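Local structure of SsRai1 (Scheffersomyces stipitis, 5BTO) at residues N83-K88 and I112-L117; Q216-I221 and L231-V236; I66-G71 and G182-A187. The protein hydrolyses NAD caps, and also triphosphate and methylguanosine-capped 5' ends, from RNA using a divalent metal, and binds and stimulates the exoribonuclease RAT1. One frame throughout, in Å; residues are numbered along the deposited sequence.

Contact 1: N83-K88 and I112-L117; sequences NMSDMK and ITYRGL
The ring of Tyr114 carries this contact: the hydroxyl of Ser85 lies over one face, offset toward the rim and 4.1 Å from Ser85 OG to Tyr114 CG, while the carbonyl oxygen of Asp86 meets the ring edge in its plane. Met87 N also approaches that edge, 4.3 Å from Tyr114 CE2. CG of Tyr114 stands anti to its own carbonyl carbon (chi1 -85°), which sends the phenol from the end of strand 111-114 across to the loop before helix 87-101. There Tyr114 OH donates to Asp86 O over 2.8 Å, reaching the acceptor from above the carbonyl plane. Asp86 is the N-cap of that helix, and its OD1 accepts from Lys88 N at 2.9 Å, so the one residue receives the tyrosine on its backbone and caps the helix with its carboxylate. The side chain of Met87 sets out with CG anti to its backbone N and bends at chi2 and chi3; its CE comes to 4.1 Å from Ile112 O, and SD lies 4.4 Å from Ile112 CG2. An alanine in place of Tyr114 would remove the only hydrogen bond between 83-88 and 112-117 and would probably loosen the seating of the helix N-terminus against the strand. Tyr114, Arg115 and Gly116 all bind substrate, at the point where the strand gives way to helix 115-123. With its hydroxyl committed to a backbone carbonyl, the phenol is tethered at its tip as well as at its root, which probably limits its movement.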
ATOM      1  N   ASN A  83      11.356  -7.761  31.916  1.00 48.68           N
ATOM      2  CA  ASN A  83      11.946  -8.406  30.751  1.00 45.38           C
ATOM      3  C   ASN A  83      11.507  -7.781  29.426  1.00 43.57           C
ATOM      4  O   ASN A  83      11.647  -8.390  28.364  1.00 42.50           O
ATOM      5  CB  ASN A  83      11.627  -9.904  30.771  1.00 45.61           C
ATOM      6  CG  ASN A  83      12.541 -10.708  29.870  1.00 45.95           C
ATOM      7  OD1 ASN A  83      13.694 -10.341  29.645  1.00 45.59           O
ATOM      8  ND2 ASN A  83      12.026 -11.813  29.343  1.00 47.60           N
ATOM      9  N   MET A  84      10.972  -6.565  29.495  1.00 46.08           N
ATOM     10  CA  MET A  84      10.615  -5.831  28.287  1.00 46.76           C
ATOM     11  C   MET A  84      11.867  -5.245  27.636  1.00 43.70           C
ATOM     12  O   MET A  84      12.802  -4.840  28.331  1.00 45.13           O
ATOM     13  CB  MET A  84       9.595  -4.728  28.599  1.00 53.72           C
ATOM     14  CG  MET A  84       8.197  -5.259  28.880  1.00 54.55           C
ATOM     15  SD  MET A  84       7.005  -3.995  29.359  1.00 83.29           S
ATOM     16  CE  MET A  84       7.737  -3.393  30.884  1.00 62.72           C
ATOM     17  N   SER A  85      11.881  -5.218  26.305  1.00 40.69           N
ATOM     18  CA  SER A  85      13.000  -4.656  25.555  1.00 39.39           C
ATOM     19  C   SER A  85      13.333  -3.270  26.075  1.00 38.62           C
ATOM     20  O   SER A  85      12.454  -2.412  26.193  1.00 37.23           O
ATOM     21  CB  SER A  85      12.682  -4.589  24.061  1.00 41.39           C
ATOM     22  OG  SER A  85      13.036  -5.798  23.410  1.00 44.75           O
ATOM     23  N   ASP A  86      14.613  -3.052  26.353  1.00 37.58           N
ATOM     24  CA  ASP A  86      15.060  -1.880  27.084  1.00 35.92           C
ATOM     25  C   ASP A  86      16.074  -1.064  26.284  1.00 30.32           C
ATOM     26  O   ASP A  86      17.214  -1.490  26.085  1.00 30.21           O
ATOM     27  CB  ASP A  86      15.681  -2.346  28.403  1.00 39.09           C
ATOM     28  CG  ASP A  86      16.167  -1.203  29.263  1.00 40.99           C
ATOM     29  OD1 ASP A  86      15.736  -0.054  29.038  1.00 40.63           O
ATOM     30  OD2 ASP A  86      16.972  -1.468  30.181  1.00 42.30           O
ATOM     31  N   MET A  87      15.668   0.117  25.831  1.00 26.97           N
ATOM     32  CA  MET A  87      16.576   0.960  25.075  1.00 25.29           C
ATOM     33  C   MET A  87      17.717   1.465  25.970  1.00 24.73           C
ATOM     34  O   MET A  87      18.795   1.782  25.480  1.00 25.65           O
ATOM     35  CB  MET A  87      15.814   2.125  24.425  1.00 24.68           C
ATOM     36  CG  MET A  87      16.648   3.024  23.508  1.00 27.59           C
ATOM     37  SD  MET A  87      17.385   2.221  22.057  1.00 28.21           S
ATOM     38  CE  MET A  87      15.941   1.557  21.247  1.00 26.54           C
ATOM     39  N   LYS A  88      17.484   1.518  27.280  1.00 24.97           N
ATOM     40  CA  LYS A  88      18.467   2.071  28.208  1.00 26.94           C
ATOM     41  C   LYS A  88      19.782   1.295  28.181  1.00 25.39           C
ATOM     42  O   LYS A  88      20.867   1.880  28.073  1.00 25.78           O
ATOM     43  CB  LYS A  88      17.917   2.088  29.635  1.00 31.64           C
ATOM     44  CG  LYS A  88      16.644   2.891  29.805  1.00 36.33           C
ATOM     45  CD  LYS A  88      16.117   2.777  31.229  1.00 39.36           C
ATOM     46  CE  LYS A  88      14.860   3.604  31.416  1.00 41.40           C
ATOM     47  NZ  LYS A  88      13.768   3.191  30.487  1.00 41.99           N
ATOM     48  N   ILE A 112      18.335   2.881  15.047  1.00 14.41           N
ATOM     49  CA  ILE A 112      18.886   2.096  16.156  1.00 15.20           C
ATOM     50  C   ILE A 112      17.719   1.391  16.844  1.00 15.36           C
ATOM     51  O   ILE A 112      16.791   2.046  17.305  1.00 15.70           O
ATOM     52  CB  ILE A 112      19.620   3.016  17.161  1.00 16.80           C
ATOM     53  CG1 ILE A 112      20.889   3.586  16.516  1.00 17.35           C
ATOM     54  CG2 ILE A 112      19.941   2.269  18.477  1.00 17.65           C
ATOM     55  CD1 ILE A 112      21.474   4.799  17.238  1.00 22.29           C
ATOM     56  N   THR A 113      17.743   0.057  16.900  1.00 13.47           N
ATOM     57  CA  THR A 113      16.596  -0.660  17.430  1.00 12.84           C
ATOM     58  C   THR A 113      16.943  -2.096  17.781  1.00 12.82           C
ATOM     59  O   THR A 113      18.117  -2.482  17.753  1.00 14.59           O
ATOM     60  CB  THR A 113      15.424  -0.623  16.413  1.00 14.66           C
ATOM     61  OG1 THR A 113      14.214  -1.096  17.023  1.00 16.17           O
ATOM     62  CG2 THR A 113      15.751  -1.449  15.180  1.00 14.56           C
ATOM     63  N   TYR A 114      15.924  -2.871  18.134  1.00 14.32           N
ATOM     64  CA  TYR A 114      16.092  -4.286  18.468  1.00 13.12           C
ATOM     65  C   TYR A 114      15.608  -5.197  17.336  1.00 13.21           C
ATOM     66  O   TYR A 114      14.598  -4.935  16.679  1.00 13.91           O
ATOM     67  CB  TYR A 114      15.325  -4.633  19.750  1.00 14.51           C
ATOM     68  CG  TYR A 114      16.074  -4.348  21.030  1.00 16.79           C
ATOM     69  CD1 TYR A 114      17.006  -5.252  21.527  1.00 17.23           C
ATOM     70  CD2 TYR A 114      15.841  -3.192  21.753  1.00 20.79           C
ATOM     71  CE1 TYR A 114      17.698  -4.994  22.691  1.00 19.90           C
ATOM     72  CE2 TYR A 114      16.533  -2.926  22.928  1.00 20.19           C
ATOM     73  CZ  TYR A 114      17.456  -3.834  23.394  1.00 20.69           C
ATOM     74  OH  TYR A 114      18.153  -3.584  24.560  1.00 22.16           O
ATOM     75  N   ARG A 115      16.310  -6.314  17.157  1.00 14.28           N
ATOM     76  CA  ARG A 115      15.977  -7.285  16.126  1.00 17.34           C
ATOM     77  C   ARG A 115      14.548  -7.774  16.216  1.00 16.00           C
ATOM     78  O   ARG A 115      13.895  -7.952  15.198  1.00 16.94           O
ATOM     79  CB  ARG A 115      16.906  -8.506  16.223  1.00 22.91           C
ATOM     80  CG  ARG A 115      16.363  -9.745  15.501  1.00 30.01           C
ATOM     81  CD  ARG A 115      17.043 -11.044  15.920  1.00 37.86           C
ATOM     82  NE  ARG A 115      16.657 -11.517  17.247  1.00 38.39           N
ATOM     83  CZ  ARG A 115      17.471 -12.186  18.057  1.00 40.48           C
ATOM     84  NH1 ARG A 115      18.717 -12.448  17.676  1.00 40.85           N
ATOM     85  NH2 ARG A 115      17.050 -12.587  19.248  1.00 42.28           N
ATOM     86  N   GLY A 116      14.071  -8.014  17.437  1.00 14.64           N
ATOM     87  CA  GLY A 116      12.745  -8.577  17.624  1.00 15.94           C
ATOM     88  C   GLY A 116      11.666  -7.652  17.086  1.00 15.11           C
ATOM     89  O   GLY A 116      10.645  -8.107  16.578  1.00 15.54           O
ATOM     90  N   LEU A 117      11.897  -6.350  17.188  1.00 14.07           N
ATOM     91  CA  LEU A 117      10.903  -5.395  16.718  1.00 13.55           C
ATOM     92  C   LEU A 117      10.870  -5.391  15.191  1.00 13.72           C
ATOM     93  O   LEU A 117       9.805  -5.269  14.583  1.00 14.55           O
ATOM     94  CB  LEU A 117      11.208  -3.992  17.251  1.00 14.23           C
ATOM     95  CG  LEU A 117      11.329  -3.906  18.781  1.00 15.25           C
ATOM     96  CD1 LEU A 117      11.685  -2.484  19.228  1.00 16.33           C
ATOM     97  CD2 LEU A 117      10.047  -4.397  19.464  1.00 15.92           C
TER

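Contact 2: Q216-I221 and L231-V236; sequences QYISVI and LLAGEV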
ATOM      1  N   GLN A 216      21.306 -13.608  29.339  1.00 23.70           N
ATOM      2  CA  GLN A 216      21.158 -13.259  27.931  1.00 23.81           C
ATOM      3  C   GLN A 216      22.472 -12.748  27.371  1.00 22.53           C
ATOM      4  O   GLN A 216      23.156 -11.950  28.013  1.00 23.28           O
ATOM      5  CB  GLN A 216      20.110 -12.162  27.746  1.00 26.56           C
ATOM      6  CG  GLN A 216      18.694 -12.557  28.071  1.00 29.05           C
ATOM      7  CD  GLN A 216      17.724 -11.436  27.765  1.00 35.36           C
ATOM      8  OE1 GLN A 216      18.103 -10.263  27.740  1.00 38.75           O
ATOM      9  NE2 GLN A 216      16.469 -11.789  27.523  1.00 37.14           N
ATOM     10  N   TYR A 217      22.808 -13.194  26.164  1.00 20.33           N
ATOM     11  CA  TYR A 217      23.964 -12.680  25.437  1.00 17.53           C
ATOM     12  C   TYR A 217      23.438 -11.904  24.234  1.00 17.83           C
ATOM     13  O   TYR A 217      22.681 -12.447  23.419  1.00 16.78           O
ATOM     14  CB  TYR A 217      24.867 -13.834  24.988  1.00 16.01           C
ATOM     15  CG  TYR A 217      26.031 -13.413  24.108  1.00 18.49           C
ATOM     16  CD1 TYR A 217      27.116 -12.728  24.639  1.00 21.19           C
ATOM     17  CD2 TYR A 217      26.050 -13.714  22.757  1.00 22.53           C
ATOM     18  CE1 TYR A 217      28.178 -12.344  23.843  1.00 20.18           C
ATOM     19  CE2 TYR A 217      27.115 -13.337  21.949  1.00 21.17           C
ATOM     20  CZ  TYR A 217      28.175 -12.652  22.500  1.00 20.76           C
ATOM     21  OH  TYR A 217      29.236 -12.284  21.708  1.00 20.48           O
ATOM     22  N   ILE A 218      23.797 -10.628  24.140  1.00 16.27           N
ATOM     23  CA  ILE A 218      23.198  -9.760  23.124  1.00 15.08           C
ATOM     24  C   ILE A 218      24.259  -9.260  22.163  1.00 16.37           C
ATOM     25  O   ILE A 218      25.213  -8.588  22.574  1.00 18.64           O
ATOM     26  CB  ILE A 218      22.508  -8.526  23.754  1.00 17.34           C
ATOM     27  CG1 ILE A 218      21.551  -8.941  24.871  1.00 23.83           C
ATOM     28  CG2 ILE A 218      21.774  -7.692  22.680  1.00 17.60           C
ATOM     29  CD1 ILE A 218      20.380  -9.758  24.395  1.00 25.29           C
ATOM     30  N   SER A 219      24.098  -9.605  20.890  1.00 14.39           N
ATOM     31  CA  SER A 219      24.975  -9.116  19.841  1.00 14.75           C
ATOM     32  C   SER A 219      24.368  -7.850  19.231  1.00 15.37           C
ATOM     33  O   SER A 219      23.165  -7.780  18.979  1.00 16.47           O
ATOM     34  CB  SER A 219      25.160 -10.190  18.762  1.00 16.70           C
ATOM     35  OG  SER A 219      25.861  -9.687  17.633  1.00 16.69           O
ATOM     36  N   VAL A 220      25.200  -6.846  19.000  1.00 14.02           N
ATOM     37  CA  VAL A 220      24.733  -5.634  18.334  1.00 13.60           C
ATOM     38  C   VAL A 220      25.483  -5.462  17.023  1.00 15.03           C
ATOM     39  O   VAL A 220      26.722  -5.416  16.996  1.00 16.18           O
ATOM     40  CB  VAL A 220      24.904  -4.380  19.211  1.00 14.36           C
ATOM     41  CG1 VAL A 220      24.178  -3.192  18.566  1.00 15.17           C
ATOM     42  CG2 VAL A 220      24.364  -4.642  20.605  1.00 16.57           C
ATOM     43  N   ILE A 221      24.720  -5.366  15.940  1.00 15.04           N
ATOM     44  CA  ILE A 221      25.275  -5.435  14.600  1.00 14.36           C
ATOM     45  C   ILE A 221      24.952  -4.191  13.804  1.00 14.21           C
ATOM     46  O   ILE A 221      23.981  -3.487  14.099  1.00 16.28           O
ATOM     47  CB  ILE A 221      24.716  -6.660  13.821  1.00 13.44           C
ATOM     48  CG1 ILE A 221      23.206  -6.514  13.580  1.00 16.25           C
ATOM     49  CG2 ILE A 221      24.994  -7.955  14.590  1.00 16.20           C
ATOM     50  CD1 ILE A 221      22.674  -7.475  12.537  1.00 17.93           C
ATOM     51  N   LEU A 231      21.357  -0.208  13.104  1.00 13.12           N
ATOM     52  CA  LEU A 231      22.024  -0.900  14.198  1.00 13.64           C
ATOM     53  C   LEU A 231      20.949  -1.775  14.832  1.00 15.26           C
ATOM     54  O   LEU A 231      19.877  -1.270  15.206  1.00 15.77           O
ATOM     55  CB  LEU A 231      22.569   0.114  15.214  1.00 16.72           C
ATOM     56  CG  LEU A 231      23.522  -0.404  16.292  1.00 19.59           C
ATOM     57  CD1 LEU A 231      24.845  -0.840  15.669  1.00 23.43           C
ATOM     58  CD2 LEU A 231      23.795   0.626  17.375  1.00 20.85           C
ATOM     59  N   LEU A 232      21.191  -3.083  14.899  1.00 13.24           N
ATOM     60  CA  LEU A 232      20.212  -3.995  15.496  1.00 13.18           C
ATOM     61  C   LEU A 232      20.816  -4.770  16.656  1.00 13.33           C
ATOM     62  O   LEU A 232      21.883  -5.389  16.512  1.00 14.50           O
ATOM     63  CB  LEU A 232      19.715  -5.031  14.482  1.00 16.71           C
ATOM     64  CG  LEU A 232      18.964  -4.636  13.225  1.00 19.90           C
ATOM     65  CD1 LEU A 232      18.446  -5.902  12.512  1.00 17.74           C
ATOM     66  CD2 LEU A 232      17.830  -3.722  13.610  1.00 21.47           C
ATOM     67  N   ALA A 233      20.125  -4.779  17.787  1.00 14.15           N
ATOM     68  CA  ALA A 233      20.549  -5.587  18.932  1.00 13.35           C
ATOM     69  C   ALA A 233      19.695  -6.859  18.993  1.00 13.88           C
ATOM     70  O   ALA A 233      18.468  -6.796  18.847  1.00 14.46           O
ATOM     71  CB  ALA A 233      20.408  -4.788  20.214  1.00 14.76           C
ATOM     72  N   GLY A 234      20.334  -8.007  19.205  1.00 14.10           N
ATOM     73  CA  GLY A 234      19.605  -9.255  19.263  1.00 14.63           C
ATOM     74  C   GLY A 234      20.254 -10.309  20.136  1.00 14.51           C
ATOM     75  O   GLY A 234      21.470 -10.493  20.091  1.00 15.77           O
ATOM     76  N   GLU A 235      19.443 -11.013  20.920  1.00 15.69           N
ATOM     77  CA  GLU A 235      19.952 -12.151  21.689  1.00 15.94           C
ATOM     78  C   GLU A 235      20.448 -13.259  20.773  1.00 15.96           C
ATOM     79  O   GLU A 235      19.828 -13.570  19.750  1.00 17.06           O
ATOM     80  CB  GLU A 235      18.899 -12.716  22.651  1.00 18.60           C
ATOM     81  CG  GLU A 235      19.489 -13.796  23.576  1.00 21.06           C
ATOM     82  CD  GLU A 235      18.502 -14.379  24.565  1.00 28.72           C
ATOM     83  OE1 GLU A 235      17.332 -13.946  24.564  1.00 30.24           O
ATOM     84  OE2 GLU A 235      18.900 -15.282  25.344  1.00 31.89           O
ATOM     85  N   VAL A 236      21.568 -13.860  21.167  1.00 14.77           N
ATOM     86  CA  VAL A 236      22.188 -14.951  20.431  1.00 15.46           C
ATOM     87  C   VAL A 236      22.311 -16.130  21.380  1.00 15.97           C
ATOM     88  O   VAL A 236      22.734 -15.970  22.532  1.00 17.87           O
ATOM     89  CB  VAL A 236      23.581 -14.523  19.909  1.00 17.79           C
ATOM     90  CG1 VAL A 236      24.439 -15.743  19.534  1.00 18.69           C
ATOM     91  CG2 VAL A 236      23.433 -13.538  18.732  1.00 20.06           C
TER
HETATM   92  O   HOH W   1      21.716 -15.645  25.088  1.00 25.14           O
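Strands 216-225 and 228-235 form an antiparallel beta hairpin, and Glu235, a substrate-binding residue, shows how the hairpin's backbone ladder positions a functional side chain. From CB, which rests 3.7 Å from Ile218 CD1, the chain runs fully extended, with CG anti to the backbone N (chi1 -173°). CG passes Tyr217 O at 3.5 Å, and the carboxylate carbon CD lies beside CG of Gln216, whose side chain crosses at about a right angle. At the tip the two oxygens part company: OE1 faces Gln216 NE2 at 3.8 Å, too far for a hydrogen bond, whereas OE2 accepts from a water at 2.9 Å. That water also donates to Val236 O and accepts from Tyr217 N, so it links the carboxylate to the backbones of both segments.

Along the hairpin the ladder is regular. Ser219 and Gly234 exchange a pair of N-H...O bonds, as do Ile221 and Leu232, and Val236 N gives a nearly straight bond (163°) to Tyr217 O. On one face, the methyl of Ala233 touches Ile218 CG2 and Val220 CG2, each at 4.0 Å. On the other, Ile221 and Leu232 lie side by side. At the open end of the hairpin Val236 CB meets the edge of the Tyr217 ring, 3.9 Å from Tyr217 CD2.

Glu235 O accepts from Arg115 NH1, joining two substrate-binding residues. Within the large mixed sheet the hairpin is flanked by strand 27-34, beside 216-221, and by strand 111-114, beside 231-235, while Tyr254 of strand 254-261 packs on Ser219 and Val236.

Contact 3: I66-G71 and G182-A187; sequences IDLQAG and GYKFEA
Lys184 leaves helix 169-188 with CG anti to its backbone N (chi1 177°), bends once at chi2 (67°) and then runs straight, which lays its chain along a type I beta turn from Asp67 to Ala70. Asp67 reinforces that turn as an Asx turn, its OD1 accepting from Gln69 N at 3.0 Å. Leu68, with CG anti to its carbonyl carbon, carries CD2 to 3.8 Å from Phe185 CA and to the edge of the Phe185 ring, while CG of Lys184 covers the same methyl from the neighbouring position on the helix. The contact thus joins a loop to one side of a helix whose Glu186, directly after Phe185, binds the divalent metal. Phe185, with CG anti to its backbone N, packs on Val292 of strand 290-296 and lies near Leu257, another metal-binding residue. Leu68 O is buried against the aliphatic part of Lys184, 3.4 Å from Lys184 CB, and has no hydrogen-bonding partner in the model. The lysine's charged end reaches past it to the far end of the turn, where Lys184 NZ makes a weak hydrogen bond to Ala70 O at 3.2 Å.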
ATOM      1  N   ILE A  66      16.159 -37.961  26.874  1.00 38.68           N
ATOM      2  CA  ILE A  66      16.290 -36.588  27.350  1.00 36.73           C
ATOM      3  C   ILE A  66      14.924 -35.934  27.530  1.00 35.46           C
ATOM      4  O   ILE A  66      14.183 -35.737  26.567  1.00 34.19           O
ATOM      5  CB  ILE A  66      17.137 -35.734  26.398  1.00 37.03           C
ATOM      6  CG1 ILE A  66      18.557 -36.298  26.297  1.00 38.54           C
ATOM      7  CG2 ILE A  66      17.156 -34.291  26.870  1.00 35.68           C
ATOM      8  CD1 ILE A  66      19.427 -35.578  25.284  1.00 39.49           C
ATOM      9  N   ASP A  67      14.614 -35.589  28.773  1.00 34.91           N
ATOM     10  CA  ASP A  67      13.297 -35.081  29.145  1.00 34.26           C
ATOM     11  C   ASP A  67      13.359 -33.562  29.280  1.00 33.43           C
ATOM     12  O   ASP A  67      13.960 -33.035  30.218  1.00 34.81           O
ATOM     13  CB  ASP A  67      12.853 -35.731  30.466  1.00 36.10           C
ATOM     14  CG  ASP A  67      11.441 -35.343  30.872  1.00 37.67           C
ATOM     15  OD1 ASP A  67      10.902 -34.371  30.304  1.00 37.74           O
ATOM     16  OD2 ASP A  67      10.876 -36.005  31.769  1.00 40.76           O
ATOM     17  N   LEU A  68      12.737 -32.860  28.339  1.00 31.21           N
ATOM     18  CA  LEU A  68      12.837 -31.402  28.297  1.00 32.13           C
ATOM     19  C   LEU A  68      11.912 -30.680  29.274  1.00 35.07           C
ATOM     20  O   LEU A  68      11.956 -29.459  29.375  1.00 35.19           O
ATOM     21  CB  LEU A  68      12.621 -30.875  26.876  1.00 31.04           C
ATOM     22  CG  LEU A  68      13.675 -31.275  25.844  1.00 30.38           C
ATOM     23  CD1 LEU A  68      13.289 -30.748  24.481  1.00 29.31           C
ATOM     24  CD2 LEU A  68      15.053 -30.770  26.250  1.00 31.10           C
ATOM     25  N   GLN A  69      11.070 -31.415  29.990  1.00 37.57           N
ATOM     26  CA  GLN A  69      10.308 -30.787  31.063  1.00 39.91           C
ATOM     27  C   GLN A  69      10.926 -31.103  32.423  1.00 41.63           C
ATOM     28  O   GLN A  69      10.408 -30.686  33.458  1.00 42.39           O
ATOM     29  CB  GLN A  69       8.829 -31.188  31.030  1.00 39.80           C
ATOM     30  CG  GLN A  69       8.559 -32.640  31.384  1.00 41.28           C
ATOM     31  CD  GLN A  69       7.094 -32.899  31.676  1.00 44.06           C
ATOM     32  OE1 GLN A  69       6.414 -32.064  32.268  1.00 47.08           O
ATOM     33  NE2 GLN A  69       6.597 -34.057  31.255  1.00 43.97           N
ATOM     34  N   ALA A  70      12.040 -31.830  32.417  1.00 42.32           N
ATOM     35  CA  ALA A  70      12.704 -32.200  33.664  1.00 43.00           C
ATOM     36  C   ALA A  70      13.347 -30.985  34.329  1.00 43.58           C
ATOM     37  O   ALA A  70      13.940 -30.135  33.660  1.00 40.75           O
ATOM     38  CB  ALA A  70      13.739 -33.289  33.422  1.00 43.24           C
ATOM     39  N   GLY A  71      13.230 -30.912  35.650  1.00 46.35           N
ATOM     40  CA  GLY A  71      13.771 -29.792  36.396  1.00 46.49           C
ATOM     41  C   GLY A  71      12.871 -28.573  36.355  1.00 45.96           C
ATOM     42  O   GLY A  71      13.235 -27.505  36.846  1.00 47.02           O
ATOM     43  N   GLY A 182      12.000 -24.876  25.978  1.00 29.39           N
ATOM     44  CA  GLY A 182      12.920 -24.180  25.095  1.00 30.41           C
ATOM     45  C   GLY A 182      14.200 -23.809  25.824  1.00 31.16           C
ATOM     46  O   GLY A 182      15.306 -24.021  25.319  1.00 30.49           O
ATOM     47  N   TYR A 183      14.047 -23.255  27.023  1.00 32.03           N
ATOM     48  CA  TYR A 183      15.190 -22.933  27.866  1.00 33.05           C
ATOM     49  C   TYR A 183      15.927 -24.193  28.317  1.00 30.20           C
ATOM     50  O   TYR A 183      17.154 -24.195  28.414  1.00 30.33           O
ATOM     51  CB  TYR A 183      14.759 -22.101  29.078  1.00 35.67           C
ATOM     52  CG  TYR A 183      14.147 -20.765  28.712  1.00 37.54           C
ATOM     53  CD1 TYR A 183      14.941 -19.702  28.311  1.00 39.78           C
ATOM     54  CD2 TYR A 183      12.773 -20.572  28.761  1.00 39.41           C
ATOM     55  CE1 TYR A 183      14.385 -18.480  27.972  1.00 40.61           C
ATOM     56  CE2 TYR A 183      12.208 -19.352  28.421  1.00 40.68           C
ATOM     57  CZ  TYR A 183      13.020 -18.311  28.029  1.00 42.01           C
ATOM     58  OH  TYR A 183      12.469 -17.095  27.693  1.00 44.72           O
ATOM     59  N   LYS A 184      15.182 -25.263  28.589  1.00 29.44           N
ATOM     60  CA  LYS A 184      15.795 -26.527  28.987  1.00 27.33           C
ATOM     61  C   LYS A 184      16.648 -27.076  27.849  1.00 28.27           C
ATOM     62  O   LYS A 184      17.760 -27.556  28.069  1.00 29.10           O
ATOM     63  CB  LYS A 184      14.723 -27.546  29.389  1.00 28.72           C
ATOM     64  CG  LYS A 184      15.260 -28.932  29.762  1.00 32.53           C
ATOM     65  CD  LYS A 184      16.094 -28.907  31.042  1.00 34.24           C
ATOM     66  CE  LYS A 184      16.425 -30.320  31.516  1.00 35.36           C
ATOM     67  NZ  LYS A 184      17.023 -30.349  32.881  1.00 35.11           N
ATOM     68  N   PHE A 185      16.127 -26.995  26.628  1.00 27.00           N
ATOM     69  CA  PHE A 185      16.864 -27.466  25.474  1.00 26.95           C
ATOM     70  C   PHE A 185      18.184 -26.714  25.361  1.00 28.17           C
ATOM     71  O   PHE A 185      19.229 -27.317  25.138  1.00 30.12           O
ATOM     72  CB  PHE A 185      16.038 -27.303  24.195  1.00 26.00           C
ATOM     73  CG  PHE A 185      16.738 -27.782  22.957  1.00 24.56           C
ATOM     74  CD1 PHE A 185      17.153 -29.107  22.843  1.00 24.75           C
ATOM     75  CD2 PHE A 185      16.976 -26.915  21.901  1.00 22.25           C
ATOM     76  CE1 PHE A 185      17.800 -29.551  21.695  1.00 23.79           C
ATOM     77  CE2 PHE A 185      17.617 -27.352  20.754  1.00 23.80           C
ATOM     78  CZ  PHE A 185      18.036 -28.675  20.654  1.00 23.41           C
ATOM     79  N   GLU A 186      18.146 -25.398  25.528  1.00 29.04           N
ATOM     80  CA  GLU A 186      19.379 -24.620  25.452  1.00 31.27           C
ATOM     81  C   GLU A 186      20.371 -25.114  26.493  1.00 30.67           C
ATOM     82  O   GLU A 186      21.558 -25.278  26.208  1.00 31.28           O
ATOM     83  CB  GLU A 186      19.105 -23.134  25.651  1.00 35.07           C
ATOM     84  CG  GLU A 186      18.252 -22.509  24.567  1.00 39.60           C
ATOM     85  CD  GLU A 186      18.182 -21.005  24.695  1.00 44.71           C
ATOM     86  OE1 GLU A 186      17.148 -20.488  25.175  1.00 46.09           O
ATOM     87  OE2 GLU A 186      19.168 -20.339  24.318  1.00 47.33           O
ATOM     88  N   ALA A 187      19.873 -25.362  27.698  1.00 30.38           N
ATOM     89  CA  ALA A 187      20.720 -25.779  28.808  1.00 30.30           C
ATOM     90  C   ALA A 187      21.411 -27.116  28.547  1.00 33.04           C
ATOM     91  O   ALA A 187      22.604 -27.263  28.806  1.00 35.25           O
ATOM     92  CB  ALA A 187      19.912 -25.842  30.093  1.00 29.75           C
TER

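Overall arrangement
Followed from the N terminus, the chain first enters contact 3 at 66-71, whose partner 182-187 arrives 111 residues later and so closes the longest of the three loops. Contact 1 lies wholly within that span: 83-88 pairs with 112-117, with most of helix 87-101 between them. Contact 2 follows in series, a short hairpin between 216-221 and 231-236. No two loops cross. Contacts 1 and 2 meet in the large mixed sheet, where strands 111-114 and 228-235 are neighbours and Arg115 N probably hydrogen-bonds to Ala233 O. Contact 3, tying a loop to the metal-binding helix 169-188, touches neither; its centre is about 23 Å from that of contact 2, though their nearest atoms are about 5 Å apart.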